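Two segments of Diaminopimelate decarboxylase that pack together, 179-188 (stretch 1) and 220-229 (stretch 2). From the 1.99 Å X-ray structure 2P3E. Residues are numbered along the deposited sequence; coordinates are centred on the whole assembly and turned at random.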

# COMPACT_ATOMS: atom_id res chain seq x y z
N ASP B 179 17.64 14.79 19.45
CA ASP B 179 18.10 14.44 20.79
C ASP B 179 17.72 15.56 21.73
O ASP B 179 18.04 16.73 21.50
CB ASP B 179 19.63 14.27 20.78
CG ASP B 179 20.18 13.68 22.07
OD1 ASP B 179 19.44 13.60 23.09
OD2 ASP B 179 21.37 13.29 22.07
N ILE B 180 17.02 15.19 22.80
CA ILE B 180 16.53 16.17 23.75
C ILE B 180 17.70 16.93 24.35
O ILE B 180 17.55 18.08 24.76
CB ILE B 180 15.63 15.55 24.86
CG1 ILE B 180 14.86 16.66 25.59
CG2 ILE B 180 16.46 14.69 25.83
CD1 ILE B 180 13.72 16.18 26.44
N ARG B 181 18.86 16.29 24.34
CA ARG B 181 20.08 16.87 24.88
C ARG B 181 20.62 18.01 24.00
O ARG B 181 21.52 18.76 24.41
CB ARG B 181 21.14 15.78 25.08
CG ARG B 181 20.70 14.65 26.01
CD ARG B 181 21.70 13.49 26.00
CZ ARG B 181 22.05 10.72 24.22
NH1 ARG B 181 22.01 9.44 24.57
NH2 ARG B 181 22.26 11.04 22.94
N GLU B 182 20.05 18.14 22.80
CA GLU B 182 20.44 19.17 21.83
C GLU B 182 19.26 20.05 21.40
O GLU B 182 19.41 20.91 20.52
CB GLU B 182 21.06 18.50 20.60
CG GLU B 182 22.43 17.87 20.85
N ALA B 183 18.10 19.84 22.02
CA ALA B 183 16.88 20.58 21.66
C ALA B 183 16.95 22.03 22.11
O ALA B 183 16.35 22.91 21.48
CB ALA B 183 15.66 19.89 22.24
N GLN B 184 17.68 22.29 23.18
CA GLN B 184 17.75 23.64 23.72
C GLN B 184 18.45 24.60 22.74
O GLN B 184 18.08 25.77 22.65
CB GLN B 184 18.43 23.64 25.09
CG GLN B 184 17.84 24.67 26.04
CD GLN B 184 18.20 24.41 27.48
OE1 GLN B 184 18.94 25.18 28.08
NE2 GLN B 184 17.67 23.33 28.04
N LYS B 185 19.43 24.07 22.00
CA LYS B 185 20.11 24.80 20.93
C LYS B 185 19.17 25.20 19.80
O LYS B 185 19.29 26.29 19.23
CB LYS B 185 21.29 24.00 20.37
CG LYS B 185 22.54 24.04 21.27
CD LYS B 185 23.73 23.36 20.58
CE LYS B 185 23.85 21.88 20.97
NZ LYS B 185 25.04 21.25 20.32
N GLU B 186 18.23 24.31 19.46
CA GLU B 186 17.21 24.65 18.48
C GLU B 186 16.20 25.68 18.99
O GLU B 186 15.72 26.48 18.20
CB GLU B 186 16.49 23.39 17.96
CG GLU B 186 17.26 22.71 16.83
CD GLU B 186 16.49 21.57 16.20
OE1 GLU B 186 15.32 21.77 15.77
OE2 GLU B 186 17.06 20.46 16.13
N TYR B 187 15.88 25.64 20.28
CA TYR B 187 14.98 26.63 20.88
C TYR B 187 15.63 28.02 20.88
O TYR B 187 14.98 29.03 20.59
CB TYR B 187 14.56 26.22 22.30
CG TYR B 187 13.38 25.28 22.31
CD1 TYR B 187 13.57 23.90 22.43
CD2 TYR B 187 12.09 25.76 22.16
CE1 TYR B 187 12.48 23.03 22.42
CE2 TYR B 187 10.99 24.90 22.15
CZ TYR B 187 11.20 23.54 22.27
OH TYR B 187 10.12 22.69 22.25
N GLU B 188 16.92 28.05 21.20
CA GLU B 188 17.70 29.28 21.13
C GLU B 188 17.76 29.85 19.71
O GLU B 188 17.55 31.04 19.51
CB GLU B 188 19.11 29.07 21.70
CG GLU B 188 19.14 28.91 23.24
CD GLU B 188 18.68 30.16 23.99
OE1 GLU B 188 18.61 31.25 23.37
OE2 GLU B 188 18.39 30.05 25.22
N GLU B 220 9.41 12.74 31.94
CA GLU B 220 10.33 13.35 32.91
C GLU B 220 11.35 14.24 32.18
O GLU B 220 11.57 15.38 32.57
CB GLU B 220 11.04 12.29 33.74
CG GLU B 220 11.98 12.83 34.79
CD GLU B 220 12.95 11.76 35.26
OE1 GLU B 220 13.77 11.29 34.43
OE2 GLU B 220 12.91 11.39 36.46
N LYS B 221 11.92 13.72 31.10
CA LYS B 221 12.86 14.50 30.28
C LYS B 221 12.22 15.76 29.72
O LYS B 221 12.84 16.82 29.70
CB LYS B 221 13.42 13.64 29.13
CG LYS B 221 14.11 12.35 29.53
CD LYS B 221 15.42 12.59 30.24
CE LYS B 221 16.15 11.26 30.48
NZ LYS B 221 17.45 11.53 31.18
N VAL B 222 10.99 15.63 29.24
CA VAL B 222 10.26 16.78 28.70
C VAL B 222 9.95 17.81 29.79
O VAL B 222 10.06 19.03 29.55
CB VAL B 222 8.97 16.35 27.96
CG1 VAL B 222 8.07 17.56 27.70
CG2 VAL B 222 9.34 15.68 26.63
N VAL B 223 9.58 17.33 30.98
CA VAL B 223 9.28 18.20 32.13
C VAL B 223 10.54 18.97 32.53
O VAL B 223 10.49 20.18 32.79
CB VAL B 223 8.71 17.40 33.34
CG1 VAL B 223 8.71 18.26 34.64
CG2 VAL B 223 7.30 16.93 33.04
N SER B 224 11.67 18.27 32.59
CA SER B 224 12.97 18.92 32.84
C SER B 224 13.32 19.96 31.77
O SER B 224 13.80 21.05 32.11
CB SER B 224 14.08 17.89 32.95
OG SER B 224 13.74 16.96 33.97
N LEU B 225 13.11 19.63 30.49
CA LEU B 225 13.33 20.62 29.43
C LEU B 225 12.40 21.82 29.61
O LEU B 225 12.83 22.97 29.44
CB LEU B 225 13.11 20.02 28.02
CG LEU B 225 13.37 20.97 26.83
CD1 LEU B 225 14.81 21.53 26.81
CD2 LEU B 225 13.07 20.25 25.52
N TYR B 226 11.15 21.56 29.95
CA TYR B 226 10.17 22.62 30.20
C TYR B 226 10.67 23.57 31.30
O TYR B 226 10.64 24.79 31.14
CB TYR B 226 8.84 22.00 30.58
CG TYR B 226 7.83 22.94 31.21
CD1 TYR B 226 6.98 23.70 30.41
CD2 TYR B 226 7.70 23.05 32.60
CE1 TYR B 226 6.03 24.54 30.96
CE2 TYR B 226 6.76 23.92 33.17
CZ TYR B 226 5.93 24.65 32.33
OH TYR B 226 5.00 25.50 32.84
N GLU B 227 11.14 22.99 32.40
CA GLU B 227 11.65 23.78 33.52
C GLU B 227 12.83 24.64 33.10
O GLU B 227 12.87 25.82 33.42
CB GLU B 227 12.07 22.88 34.67
CG GLU B 227 10.91 22.17 35.29
CD GLU B 227 10.09 23.06 36.21
OE1 GLU B 227 10.66 24.05 36.74
OE2 GLU B 227 8.88 22.76 36.42
N SER B 228 13.76 24.04 32.37
CA SER B 228 14.93 24.74 31.87
C SER B 228 14.58 25.88 30.90
O SER B 228 15.13 26.99 31.01
CB SER B 228 15.87 23.73 31.22
OG SER B 228 17.06 24.36 30.81
N LEU B 229 13.68 25.63 29.95
CA LEU B 229 13.23 26.67 29.01
C LEU B 229 12.47 27.80 29.72
O LEU B 229 12.66 28.98 29.38
CB LEU B 229 12.37 26.07 27.88
CG LEU B 229 13.09 25.11 26.93
CD1 LEU B 229 12.11 24.47 25.96
CD2 LEU B 229 14.23 25.82 26.17

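Stretch 2 is helical throughout, with i to i-4 backbone bonds such as L225 N to K221 O (2.9 Å) and L229 N to L225 O (2.8 Å). In stretch 1, E182 N donates to D179 O at 2.8 Å, and the helix is established by Q184; D179 also bonds R181 through its carboxylate, accepting from R181 N at OD1 (3.0 Å, 167°) and forming a salt bridge from OD2 to R181 NH2 (2.6 Å). The two helix axes run in broadly the same direction, 38° apart, and approach no closer than 11.5 Å. Side chains supply most of the contact, though I180 CD1 also reaches the stretch 2 backbone at K221 O: the CA atoms of I180 and K221 lie 7.7 Å apart, and those of Q184 and L229 7.6 Å. The contact buries 412 Å² in total.

L225 is the hub. Its CB points toward stretch 1, and its CD2 lies 4.0 Å from I180 CG1, 4.2 Å from A183 CB and 4.2 Å from Y187 CE1, distances typical of van der Waals packing. I180, with both chi angles trans, extends CD1 to 3.4 Å from K221 O. The K221 side chain meets I180 through CB, 3.7 Å from I180 CD1, while its end leads away.

L229 CD1 sits over one face of the Y187 ring, 3.7 Å from the centroid and only 4° off the normal, a geometry that directs the methyl at the pi cloud as a CH-pi contact.

Q184 combines apolar and polar contacts. Its CG packs 3.8 Å from L229 CD2, while NE2 lies 3.6 Å from L225 CD1 and donates to S228 OG at 3.0 Å. The 123° angle at the hydrogen makes this bond weak although the distance is ordinary. Most of the side-chain pairs that meet are apolar, and this is the one assigned hydrogen bond across the stretches.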